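Local atomic coordinates of subclass B3 metallo-beta-lactamase (Sphingobium indicum, PDB entry 7LUU), a protein that probably hydrolyses beta-lactam antibiotics at a site with two zinc ions, as expected of a subclass B3 metallo-beta-lactamase. Residues A[71-76]-A[99-104]; A[75-80]-A[266-271]; A[89-94]-A[119-124]; A[221-226]-A[284-289]. All coordinates share one frame; numbering follows the deposited sequence.

Contact 1: A[71-76]-A[99-104]; sequences VGFAGL and PMILSN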
loop_
_atom_site.group_PDB
_atom_site.type_symbol
_atom_site.label_atom_id
_atom_site.label_comp_id
_atom_site.label_asym_id
_atom_site.label_seq_id
_atom_site.Cartn_x
_atom_site.Cartn_y
_atom_site.Cartn_z
ATOM N N VAL A 71 5.806 11.103 -0.617
ATOM C CA VAL A 71 5.642 11.819 -1.902
ATOM C C VAL A 71 4.230 11.646 -2.458
ATOM O O VAL A 71 3.964 11.911 -3.631
ATOM C CB VAL A 71 6.671 11.376 -2.954
ATOM C CG1 VAL A 71 8.072 11.861 -2.526
ATOM C CG2 VAL A 71 6.635 9.839 -3.198
ATOM N N GLY A 72 3.308 11.234 -1.602
ATOM C CA GLY A 72 1.928 11.027 -1.971
ATOM C C GLY A 72 1.031 12.239 -1.740
ATOM O O GLY A 72 1.406 13.385 -2.082
ATOM N N PHE A 73 -0.208 11.978 -1.349
ATOM C CA PHE A 73 -1.297 12.975 -1.402
ATOM C C PHE A 73 -2.057 12.983 -0.082
ATOM O O PHE A 73 -1.813 12.146 0.782
ATOM C CB PHE A 73 -2.255 12.623 -2.541
ATOM C CG PHE A 73 -1.528 12.403 -3.828
ATOM C CD1 PHE A 73 -1.205 13.497 -4.605
ATOM C CD2 PHE A 73 -1.030 11.130 -4.205
ATOM C CE1 PHE A 73 -0.479 13.329 -5.777
ATOM C CE2 PHE A 73 -0.279 10.991 -5.365
ATOM C CZ PHE A 73 -0.001 12.058 -6.160
ATOM N N ALA A 74 -3.069 13.885 0.032
ATOM C CA ALA A 74 -3.768 13.969 1.301
ATOM C C ALA A 74 -4.485 12.683 1.618
ATOM O O ALA A 74 -4.589 12.300 2.792
ATOM C CB ALA A 74 -4.749 15.151 1.276
ATOM N N GLY A 75 -4.989 11.997 0.606
ATOM C CA GLY A 75 -5.805 10.807 0.876
ATOM C C GLY A 75 -5.163 9.460 0.521
ATOM O O GLY A 75 -5.787 8.402 0.765
ATOM N N LEU A 76 -3.939 9.468 -0.019
ATOM C CA LEU A 76 -3.279 8.210 -0.456
ATOM C C LEU A 76 -1.805 8.366 -0.194
ATOM O O LEU A 76 -1.148 9.276 -0.731
ATOM C CB LEU A 76 -3.541 7.970 -1.972
ATOM C CG LEU A 76 -4.999 7.706 -2.373
ATOM C CD1 LEU A 76 -5.189 7.743 -3.877
ATOM C CD2 LEU A 76 -5.409 6.328 -1.815
ATOM N N PRO A 99 2.405 11.110 -12.877
ATOM C CA PRO A 99 3.217 12.335 -13.062
ATOM C C PRO A 99 3.353 13.187 -11.800
ATOM O O PRO A 99 4.407 13.824 -11.619
ATOM C CB PRO A 99 2.459 13.127 -14.141
ATOM C CG PRO A 99 1.353 12.281 -14.584
ATOM C CD PRO A 99 1.196 11.073 -13.738
ATOM N N MET A 100 2.310 13.249 -10.958
ATOM C CA MET A 100 2.364 14.030 -9.717
ATOM C C MET A 100 3.370 13.417 -8.750
ATOM O O MET A 100 4.137 14.126 -8.107
ATOM C CB MET A 100 0.933 14.079 -9.120
ATOM C CG MET A 100 -0.226 14.542 -10.138
ATOM S SD MET A 100 -1.812 14.137 -9.335
ATOM C CE MET A 100 -2.925 14.564 -10.671
ATOM N N ILE A 101 3.404 12.080 -8.672
ATOM C CA ILE A 101 4.403 11.403 -7.832
ATOM C C ILE A 101 5.814 11.716 -8.299
ATOM O O ILE A 101 6.696 12.046 -7.476
ATOM C CB ILE A 101 4.156 9.881 -7.838
ATOM C CG1 ILE A 101 2.870 9.631 -7.047
ATOM C CG2 ILE A 101 5.321 9.121 -7.104
ATOM C CD1 ILE A 101 2.290 8.178 -7.290
ATOM N N LEU A 102 6.061 11.594 -9.605
ATOM C CA LEU A 102 7.412 11.833 -10.112
ATOM C C LEU A 102 7.807 13.297 -9.876
ATOM O O LEU A 102 8.960 13.585 -9.543
ATOM C CB LEU A 102 7.469 11.493 -11.609
ATOM C CG LEU A 102 7.213 10.027 -12.008
ATOM C CD1 LEU A 102 7.002 9.836 -13.532
ATOM C CD2 LEU A 102 8.311 9.193 -11.447
ATOM N N SER A 103 6.874 14.224 -10.058
ATOM C CA SER A 103 7.140 15.615 -9.718
ATOM C C SER A 103 7.561 15.765 -8.250
ATOM O O SER A 103 8.484 16.522 -7.933
ATOM C CB SER A 103 5.901 16.470 -10.018
ATOM O OG SER A 103 6.128 17.827 -9.647
ATOM N N ASN A 104 6.840 15.093 -7.335
ATOM C CA ASN A 104 7.181 15.180 -5.922
ATOM C C ASN A 104 8.573 14.599 -5.663
ATOM O O ASN A 104 9.325 15.103 -4.816
ATOM C CB ASN A 104 6.127 14.453 -5.105
ATOM C CG ASN A 104 4.869 15.294 -4.910
ATOM O OD1 ASN A 104 4.880 16.534 -5.148
ATOM N ND2 ASN A 104 3.781 14.656 -4.495
HETATM O O HOH W 1 1.059 15.831 -3.487
#
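N104 reaches from helix 98-107 to the backbone of V71, its ND2 donating to V71 O at 2.9 Å in a nearly straight bond, 169° at the hydrogen. V71 O lies close to the amide plane of N104, but the donor stands well above the plane of the V71 carbonyl. The other amide proton goes to a water 3.1 Å from N104 ND2; this water lies within hydrogen-bonding distance of G72 O (2.8 Å) and probably donates to it, so that N104 can also reach the next carbonyl through solvent. Beside these bonds the V71 and N104 side chains slide past each other in opposite directions, with V71 CB 3.8 Å from N104 CB.

The apolar part centres on F73. Its ring meets M100 at the edge, near the ring plane, where F73 CZ is 3.7 Å from M100 CB; obliquely, F73 CE2 lies 3.8 Å from I101 CG1. M100 is extended beyond CG and adds a Met-aromatic contact, its SD 4.9 Å from the F73 ring centroid and 54° off the ring normal. V71 CG2, set between the backbone N and the carbonyl carbon, lies against I101 CG2 at 4.2 Å.

Further out, a backbone bond from F73 N to L76 O spans the loop 73-76, while V71 bonds through its backbone to V78. L89 packs on both V71 and I101, L56 on F73, and L134 on I101. The contact thus fits the loop between antiparallel strands 68-70 and 79-82 against the helix of the beta-alpha-beta crossover that links parallel neighbours 87-90 and 115-119.

Contact 2: A[75-80]-A[266-271]; sequences GLSVAL and AHPDNA. With ZN (zinc ion), chain C.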
loop_
_atom_site.group_PDB
_atom_site.type_symbol
_atom_site.label_atom_id
_atom_site.label_comp_id
_atom_site.label_asym_id
_atom_site.label_seq_id
_atom_site.Cartn_x
_atom_site.Cartn_y
_atom_site.Cartn_z
ATOM N N GLY A 75 -4.989 11.997 0.606
ATOM C CA GLY A 75 -5.805 10.807 0.876
ATOM C C GLY A 75 -5.163 9.460 0.521
ATOM O O GLY A 75 -5.787 8.402 0.765
ATOM N N LEU A 76 -3.939 9.468 -0.019
ATOM C CA LEU A 76 -3.279 8.210 -0.456
ATOM C C LEU A 76 -1.805 8.366 -0.194
ATOM O O LEU A 76 -1.148 9.276 -0.731
ATOM C CB LEU A 76 -3.541 7.970 -1.972
ATOM C CG LEU A 76 -4.999 7.706 -2.373
ATOM C CD1 LEU A 76 -5.189 7.743 -3.877
ATOM C CD2 LEU A 76 -5.409 6.328 -1.815
ATOM N N SER A 77 -1.263 7.435 0.567
ATOM C CA SER A 77 0.155 7.490 0.917
ATOM C C SER A 77 1.000 6.871 -0.180
ATOM O O SER A 77 0.679 5.792 -0.695
ATOM C CB SER A 77 0.423 6.726 2.220
ATOM O OG SER A 77 -0.347 7.323 3.282
ATOM N N VAL A 78 2.104 7.549 -0.504
ATOM C CA VAL A 78 3.165 6.982 -1.356
ATOM C C VAL A 78 4.492 7.296 -0.670
ATOM O O VAL A 78 4.749 8.465 -0.336
ATOM C CB VAL A 78 3.143 7.601 -2.780
ATOM C CG1 VAL A 78 4.276 6.997 -3.665
ATOM C CG2 VAL A 78 1.729 7.444 -3.424
ATOM N N ALA A 79 5.318 6.273 -0.424
ATOM C CA ALA A 79 6.601 6.502 0.267
ATOM C C ALA A 79 7.763 6.402 -0.708
ATOM O O ALA A 79 7.647 5.783 -1.764
ATOM C CB ALA A 79 6.829 5.478 1.387
ATOM N N LEU A 80 8.891 7.024 -0.353
ATOM C CA LEU A 80 10.124 7.003 -1.165
ATOM C C LEU A 80 11.263 6.745 -0.189
ATOM O O LEU A 80 11.360 7.419 0.841
ATOM C CB LEU A 80 10.340 8.339 -1.912
ATOM C CG LEU A 80 11.660 8.333 -2.644
ATOM C CD1 LEU A 80 11.453 7.519 -3.968
ATOM C CD2 LEU A 80 11.954 9.813 -2.957
ATOM N N ALA A 266 -1.704 3.160 4.217
ATOM C CA ALA A 266 -2.009 3.394 2.784
ATOM C C ALA A 266 -3.074 4.490 2.568
ATOM O O ALA A 266 -2.884 5.393 1.748
ATOM C CB ALA A 266 -2.500 2.103 2.147
ATOM N N HIS A 267 -4.193 4.449 3.299
ATOM C CA HIS A 267 -5.048 5.633 3.420
ATOM C C HIS A 267 -4.648 6.329 4.720
ATOM O O HIS A 267 -4.947 5.789 5.792
ATOM C CB HIS A 267 -6.521 5.183 3.515
ATOM C CG HIS A 267 -7.058 4.633 2.224
ATOM N ND1 HIS A 267 -7.615 5.453 1.256
ATOM C CD2 HIS A 267 -7.068 3.387 1.718
ATOM C CE1 HIS A 267 -7.986 4.716 0.231
ATOM N NE2 HIS A 267 -7.629 3.458 0.458
ATOM N N PRO A 268 -4.032 7.505 4.701
ATOM C CA PRO A 268 -3.440 8.020 5.949
ATOM C C PRO A 268 -4.504 8.361 6.998
ATOM O O PRO A 268 -4.234 8.192 8.193
ATOM C CB PRO A 268 -2.644 9.240 5.496
ATOM C CG PRO A 268 -3.146 9.549 4.114
ATOM C CD PRO A 268 -3.684 8.291 3.499
ATOM N N ASP A 269 -5.719 8.650 6.587
ATOM C CA ASP A 269 -6.759 8.963 7.587
ATOM C C ASP A 269 -7.134 7.761 8.451
ATOM O O ASP A 269 -7.638 7.932 9.584
ATOM C CB ASP A 269 -7.987 9.510 6.889
ATOM C CG ASP A 269 -8.378 8.705 5.616
ATOM O OD1 ASP A 269 -7.585 8.636 4.577
ATOM O OD2 ASP A 269 -9.530 8.176 5.668
ATOM N N ASN A 270 -6.852 6.542 7.989
ATOM C CA ASN A 270 -7.095 5.372 8.834
ATOM C C ASN A 270 -6.229 5.374 10.077
ATOM O O ASN A 270 -6.581 4.723 11.078
ATOM C CB ASN A 270 -6.786 4.050 8.080
ATOM C CG ASN A 270 -7.712 3.782 6.899
ATOM O OD1 ASN A 270 -7.506 2.787 6.175
ATOM N ND2 ASN A 270 -8.714 4.647 6.692
ATOM N N ALA A 271 -5.044 5.961 10.015
ATOM C CA ALA A 271 -4.177 6.023 11.173
ATOM C C ALA A 271 -4.364 7.332 11.938
ATOM O O ALA A 271 -3.718 7.534 12.980
ATOM C CB ALA A 271 -2.730 5.881 10.780
HETATM ZN ZN ZN C . -7.662 1.915 -0.873
HETATM O O HOH W 2 -8.248 8.195 1.916
HETATM O O HOH W 3 -8.587 0.253 -2.087
HETATM O O HOH W 4 -7.589 0.494 0.632
#
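G75 O, H267 ND1 and D269 OD1 meet at one water. It donates to G75 O at 2.7 Å and to D269 OD1 at 2.8 Å, and accepts from H267 ND1 at 2.9 Å, lying in the plane of the imidazole at its edge. The water thus links the 75-80 backbone to a zinc ligand, and with the metal on the other ring nitrogen it helps to fix the rotation of the ring about chi2. H267 NE2 is 2.0 Å from the zinc ion, whose shell also holds two waters, one of them again in the ring plane.

H267 CG is anti to its carbonyl carbon (chi1 -71°), and the side chain runs beside that of L76, pointing the same way. L76 CD2 approaches H267 CE1 obliquely at 3.7 Å.

The backbones are joined directly by S77 N, which donates to A266 O at 2.9 Å with 173° at the hydrogen. L76 CA adds a CA-H...O contact to the same oxygen. S77 OG packs 3.5 Å from P268 CD, while its hydrogen bond goes to S265 O. A266 is in turn backbone-bonded to A223, which carries the link into the second sheet.

D126 and H127 complete the protein ligands of this zinc. An Asp-His-His set, with its last histidine on the loop after strand 262-265, is the second metal site of the binuclear B3 metallo-beta-lactamases.

Contact 3: A[89-94]-A[119-124]; sequences LIDGAL and LSTEPH. With ZN (zinc ion), chain B.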
loop_
_atom_site.group_PDB
_atom_site.type_symbol
_atom_site.label_atom_id
_atom_site.label_comp_id
_atom_site.label_asym_id
_atom_site.label_seq_id
_atom_site.Cartn_x
_atom_site.Cartn_y
_atom_site.Cartn_z
ATOM N N LEU A 89 10.036 3.125 -4.221
ATOM C CA LEU A 89 8.711 3.719 -3.984
ATOM C C LEU A 89 7.810 2.665 -3.387
ATOM O O LEU A 89 7.955 1.491 -3.727
ATOM C CB LEU A 89 8.171 4.136 -5.353
ATOM C CG LEU A 89 7.398 5.378 -5.649
ATOM C CD1 LEU A 89 7.878 6.688 -5.053
ATOM C CD2 LEU A 89 7.474 5.518 -7.188
ATOM N N ILE A 90 6.829 3.088 -2.585
ATOM C CA ILE A 90 5.778 2.238 -2.067
ATOM C C ILE A 90 4.459 2.817 -2.536
ATOM O O ILE A 90 4.100 3.958 -2.172
ATOM C CB ILE A 90 5.810 2.140 -0.530
ATOM C CG1 ILE A 90 7.223 1.661 -0.164
ATOM C CG2 ILE A 90 4.718 1.091 -0.140
ATOM C CD1 ILE A 90 7.342 1.265 1.390
ATOM N N ASP A 91 3.751 2.007 -3.339
ATOM C CA ASP A 91 2.457 2.287 -3.988
ATOM C C ASP A 91 2.552 3.388 -5.044
ATOM O O ASP A 91 3.615 4.005 -5.287
ATOM C CB ASP A 91 1.369 2.573 -2.925
ATOM C CG ASP A 91 0.820 1.272 -2.322
ATOM O OD1 ASP A 91 1.010 0.181 -2.917
ATOM O OD2 ASP A 91 0.194 1.337 -1.279
ATOM N N GLY A 92 1.433 3.543 -5.755
ATOM C CA GLY A 92 1.430 4.407 -6.942
ATOM C C GLY A 92 0.152 5.196 -7.118
ATOM O O GLY A 92 -0.016 5.819 -8.172
ATOM N N ALA A 93 -0.740 5.217 -6.133
ATOM C CA ALA A 93 -2.007 5.946 -6.230
ATOM C C ALA A 93 -2.748 5.614 -7.548
ATOM O O ALA A 93 -2.716 4.470 -8.040
ATOM C CB ALA A 93 -1.786 7.464 -6.006
ATOM N N LEU A 94 -3.519 6.603 -8.057
ATOM C CA LEU A 94 -4.345 6.415 -9.262
ATOM C C LEU A 94 -3.510 6.583 -10.535
ATOM O O LEU A 94 -2.386 7.087 -10.500
ATOM C CB LEU A 94 -5.451 7.460 -9.269
ATOM C CG LEU A 94 -6.485 7.315 -8.148
ATOM C CD1 LEU A 94 -7.376 8.578 -8.230
ATOM C CD2 LEU A 94 -7.338 6.189 -8.452
ATOM N N LEU A 119 7.153 -1.019 -4.460
ATOM C CA LEU A 119 6.472 -2.037 -3.633
ATOM C C LEU A 119 4.953 -1.794 -3.679
ATOM O O LEU A 119 4.509 -0.662 -3.700
ATOM C CB LEU A 119 6.976 -1.968 -2.170
ATOM C CG LEU A 119 8.514 -1.848 -2.065
ATOM C CD1 LEU A 119 8.827 -1.925 -0.552
ATOM C CD2 LEU A 119 9.309 -2.896 -2.813
ATOM N N SER A 120 4.149 -2.857 -3.705
ATOM C CA SER A 120 2.687 -2.722 -3.829
ATOM C C SER A 120 1.981 -3.315 -2.605
ATOM O O SER A 120 2.164 -4.502 -2.318
ATOM C CB SER A 120 2.214 -3.419 -5.113
ATOM O OG SER A 120 0.789 -3.475 -5.183
ATOM N N THR A 121 1.144 -2.496 -1.914
ATOM C CA THR A 121 0.410 -3.038 -0.778
ATOM C C THR A 121 -0.804 -3.851 -1.202
ATOM O O THR A 121 -1.272 -4.710 -0.422
ATOM C CB THR A 121 -0.065 -1.925 0.191
ATOM O OG1 THR A 121 -0.909 -0.956 -0.466
ATOM C CG2 THR A 121 1.162 -1.214 0.876
ATOM N N GLU A 122 -1.410 -3.508 -2.348
ATOM C CA GLU A 122 -2.643 -4.186 -2.791
ATOM C C GLU A 122 -2.978 -3.869 -4.240
ATOM O O GLU A 122 -2.689 -2.753 -4.737
ATOM C CB GLU A 122 -3.852 -3.809 -1.917
ATOM C CG GLU A 122 -4.175 -2.257 -1.977
ATOM C CD GLU A 122 -5.513 -1.935 -1.332
ATOM O OE1 GLU A 122 -5.500 -1.604 -0.104
ATOM O OE2 GLU A 122 -6.541 -1.952 -2.019
ATOM N N PRO A 123 -3.652 -4.779 -4.923
ATOM C CA PRO A 123 -3.887 -4.616 -6.359
ATOM C C PRO A 123 -5.271 -4.001 -6.626
ATOM O O PRO A 123 -6.135 -4.589 -7.279
ATOM C CB PRO A 123 -3.760 -6.061 -6.877
ATOM C CG PRO A 123 -4.366 -6.848 -5.773
ATOM C CD PRO A 123 -3.966 -6.167 -4.462
ATOM N N HIS A 124 -5.507 -2.805 -6.055
ATOM C CA HIS A 124 -6.701 -2.034 -6.319
ATOM C C HIS A 124 -6.262 -0.715 -6.936
ATOM O O HIS A 124 -5.116 -0.259 -6.708
ATOM C CB HIS A 124 -7.449 -1.738 -5.031
ATOM C CG HIS A 124 -8.267 -2.885 -4.536
ATOM N ND1 HIS A 124 -8.916 -2.844 -3.323
ATOM C CD2 HIS A 124 -8.576 -4.081 -5.109
ATOM C CE1 HIS A 124 -9.606 -3.985 -3.174
ATOM N NE2 HIS A 124 -9.424 -4.747 -4.239
HETATM ZN ZN ZN B . -8.410 -1.645 -1.766
HETATM O O HOH W 5 -0.364 -1.172 -4.876
HETATM O O HOH W 3 -8.587 0.253 -2.087
#
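The D91 carboxylate faces T121 with both oxygens. T121 OG1 donates to the syn lone pair of D91 OD2 at 2.7 Å, and T121 N to D91 OD1 at 2.9 Å, from the syn side but 20° out of the carboxylate plane. With OG1 between the backbone N and the carbonyl carbon (chi1 58°), the threonine presents hydroxyl and N-H together, a two-point grip that should hold the carboxylate against rotation. A water donates to D91 OD1 at 2.7 Å and to E122 O, and accepts from S120 OG, so this buried oxygen has two donors. The other flat group, the H124 ring, has a zinc-bound water in its plane at the edge.

Upstream, the backbones pair as parallel strands. L119 N donates to L89 O at 2.7 Å and D91 N to L119 O at 2.8 Å, the two bonds expected around the parallel I90-L119 bridge. I90 CG1 and L119 CD1 touch at 3.9 Å on the sheet face where W207 also packs.

Past the bridge, the chain of 119-124 turns to the metal. E122, extended beyond CG, binds zinc through OE2 at 1.9 Å, and H124 ND1 binds it at 2.0 Å; H200 is the third protein ligand. E122, H124, D126 and H127 form a Glu-X-His-X-Asp-His sequence, and the glutamate among the first zinc's ligands is the unusual feature of this B3 enzyme.

Contact 4: A[221-226]-A[284-289]; sequences VFASSL and RSYAER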
loop_
_atom_site.group_PDB
_atom_site.type_symbol
_atom_site.label_atom_id
_atom_site.label_comp_id
_atom_site.label_asym_id
_atom_site.label_seq_id
_atom_site.Cartn_x
_atom_site.Cartn_y
_atom_site.Cartn_z
ATOM N N VAL A 221 6.781 1.281 9.454
ATOM C CA VAL A 221 5.871 0.317 8.873
ATOM C C VAL A 221 4.986 1.060 7.882
ATOM O O VAL A 221 4.305 2.006 8.278
ATOM C CB VAL A 221 4.982 -0.306 9.962
ATOM C CG1 VAL A 221 3.924 -1.256 9.338
ATOM C CG2 VAL A 221 5.895 -1.112 10.901
ATOM N N PHE A 222 4.923 0.574 6.622
ATOM C CA PHE A 222 3.962 1.087 5.648
ATOM C C PHE A 222 2.897 0.023 5.565
ATOM O O PHE A 222 3.138 -1.059 4.987
ATOM C CB PHE A 222 4.653 1.338 4.302
ATOM C CG PHE A 222 3.765 2.104 3.293
ATOM C CD1 PHE A 222 2.577 1.550 2.865
ATOM C CD2 PHE A 222 4.113 3.405 2.858
ATOM C CE1 PHE A 222 1.799 2.196 1.936
ATOM C CE2 PHE A 222 3.340 4.057 1.907
ATOM C CZ PHE A 222 2.176 3.468 1.450
ATOM N N ALA A 223 1.752 0.287 6.215
ATOM C CA ALA A 223 0.696 -0.735 6.416
ATOM C C ALA A 223 -0.274 -0.732 5.263
ATOM O O ALA A 223 -0.722 0.331 4.822
ATOM C CB ALA A 223 -0.082 -0.436 7.725
ATOM N N SER A 224 -0.567 -1.927 4.726
ATOM C CA SER A 224 -1.691 -2.018 3.806
ATOM C C SER A 224 -2.983 -1.699 4.530
ATOM O O SER A 224 -3.071 -1.780 5.773
ATOM C CB SER A 224 -1.826 -3.423 3.206
ATOM O OG SER A 224 -2.314 -4.328 4.238
ATOM N N SER A 225 -3.958 -1.221 3.747
ATOM C CA SER A 225 -5.314 -1.153 4.282
ATOM C C SER A 225 -5.695 -2.461 4.938
ATOM O O SER A 225 -5.445 -3.536 4.400
ATOM C CB SER A 225 -6.278 -0.832 3.165
ATOM O OG SER A 225 -7.624 -0.814 3.690
ATOM N N LEU A 226 -6.356 -2.351 6.106
ATOM C CA LEU A 226 -7.055 -3.453 6.755
ATOM C C LEU A 226 -8.556 -3.174 6.799
ATOM O O LEU A 226 -9.235 -3.633 7.712
ATOM C CB LEU A 226 -6.498 -3.669 8.175
ATOM C CG LEU A 226 -5.009 -4.106 8.268
ATOM C CD1 LEU A 226 -4.533 -4.170 9.749
ATOM C CD2 LEU A 226 -4.750 -5.461 7.563
ATOM N N ARG A 284 -0.426 -1.447 16.783
ATOM C CA ARG A 284 -1.447 -2.180 17.538
ATOM C C ARG A 284 -2.795 -1.461 17.490
ATOM O O ARG A 284 -3.832 -2.105 17.302
ATOM C CB ARG A 284 -0.976 -2.424 18.982
ATOM C CG ARG A 284 0.017 -3.606 19.022
ATOM C CD ARG A 284 0.483 -3.922 20.469
ATOM N NE ARG A 284 1.369 -2.897 21.026
ATOM C CZ ARG A 284 2.679 -2.759 20.755
ATOM N NH1 ARG A 284 3.343 -3.581 19.878
ATOM N NH2 ARG A 284 3.336 -1.762 21.367
ATOM N N SER A 285 -2.794 -0.131 17.636
ATOM C CA SER A 285 -4.045 0.642 17.535
ATOM C C SER A 285 -4.664 0.528 16.161
ATOM O O SER A 285 -5.902 0.467 16.031
ATOM C CB SER A 285 -3.787 2.102 17.883
ATOM O OG SER A 285 -3.450 2.138 19.277
ATOM N N TYR A 286 -3.831 0.580 15.136
ATOM C CA TYR A 286 -4.314 0.449 13.768
ATOM C C TYR A 286 -5.034 -0.879 13.594
ATOM O O TYR A 286 -6.098 -0.948 12.971
ATOM C CB TYR A 286 -3.125 0.571 12.823
ATOM C CG TYR A 286 -3.384 0.514 11.315
ATOM C CD1 TYR A 286 -3.953 1.592 10.648
ATOM C CD2 TYR A 286 -3.101 -0.653 10.594
ATOM C CE1 TYR A 286 -4.148 1.553 9.254
ATOM C CE2 TYR A 286 -3.301 -0.711 9.213
ATOM C CZ TYR A 286 -3.849 0.371 8.569
ATOM O OH TYR A 286 -3.991 0.375 7.214
ATOM N N ALA A 287 -4.420 -1.963 14.076
ATOM C CA ALA A 287 -5.064 -3.284 13.986
ATOM C C ALA A 287 -6.361 -3.312 14.779
ATOM O O ALA A 287 -7.346 -3.882 14.325
ATOM C CB ALA A 287 -4.124 -4.354 14.496
ATOM N N GLU A 288 -6.375 -2.731 15.985
ATOM C CA GLU A 288 -7.604 -2.756 16.785
ATOM C C GLU A 288 -8.737 -2.017 16.090
ATOM O O GLU A 288 -9.907 -2.445 16.184
ATOM C CB GLU A 288 -7.377 -2.144 18.163
ATOM C CG GLU A 288 -8.643 -2.268 19.045
ATOM C CD GLU A 288 -9.122 -3.733 19.219
ATOM O OE1 GLU A 288 -8.286 -4.672 19.398
ATOM O OE2 GLU A 288 -10.357 -3.937 19.135
ATOM N N ARG A 289 -8.423 -0.886 15.423
ATOM C CA ARG A 289 -9.437 -0.181 14.598
ATOM C C ARG A 289 -10.076 -1.106 13.578
ATOM O O ARG A 289 -11.328 -1.148 13.456
ATOM C CB ARG A 289 -8.824 1.067 13.902
ATOM C CG ARG A 289 -9.678 1.668 12.699
ATOM C CD ARG A 289 -9.011 2.826 11.931
ATOM N NE ARG A 289 -9.993 3.425 10.993
ATOM C CZ ARG A 289 -10.247 2.921 9.770
ATOM N NH1 ARG A 289 -11.179 3.438 8.979
ATOM N NH2 ARG A 289 -9.537 1.881 9.332
HETATM O O HOH W 6 -7.144 0.057 7.470
#
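Y286 and S224 carry the direct polar link. Y286 OH donates to S224 O at 2.8 Å; the acceptor sits near the plane of the phenol ring, at its edge, whereas the donor stands 44° above the plane of the S224 carbonyl. A water accepts from L226 N at 2.9 Å and gives a weak bond to Y286 OH, and S265 OG adds another weak bond to the hydroxyl. The OH therefore lies among backbone and side-chain polar atoms, with S224 O as its firm acceptor.

Apolar contacts fall on the ring carbons. A223 CB is 3.6 Å from Y286 CE2, and L226 CD1 is 3.7 Å from the same carbon. Both approaches are oblique, but the two methyl groups lie on opposite sides of the ring plane, so the CE2 side of the tyrosine is wedged between them. The leucine and tyrosine side chains cross at a slant. Y286 CG is anti to the backbone N and beside the carbonyl carbon (chi1 -178°). L226 CD1 also comes 4.4 Å from A287 CA, a looser touch on the helix itself.

Around this pair, M255 of helix 242-257 packs on A223, Y286 and A287, and L263 of strand 262-265 on A223 and Y286. Helix 282-300 thus lies over the end of strand 216-223, beside helix 242-257, while S225 just beyond the strand touches E122 of the zinc site.

In the fold
Contacts 1 and 2 share G75 and L76, with centres about 10 Å apart. Along the chain, the segments of contact 1 alternate with those of contact 3, and contact 3 is nested inside the loop closed by contact 2. Strands 79-82 and 87-90, neighbours in the seven-stranded sheet, tie contacts 2 and 3 together, and both sites include the same zinc-bound water. Contact 4 joins the end of strand 216-223 in the other, six-stranded sheet to helix 282-300; its centre is about 11 Å from that of contact 2 and about 21 Å from that of contact 1. F222 packs against A79, I90 and T121 between the sheets. Contacts 2 and 3 thus place three of the zinc ligands, E122, H124 and H267, where the two sheets meet, with contacts 1 and 4 fastening helices farther out.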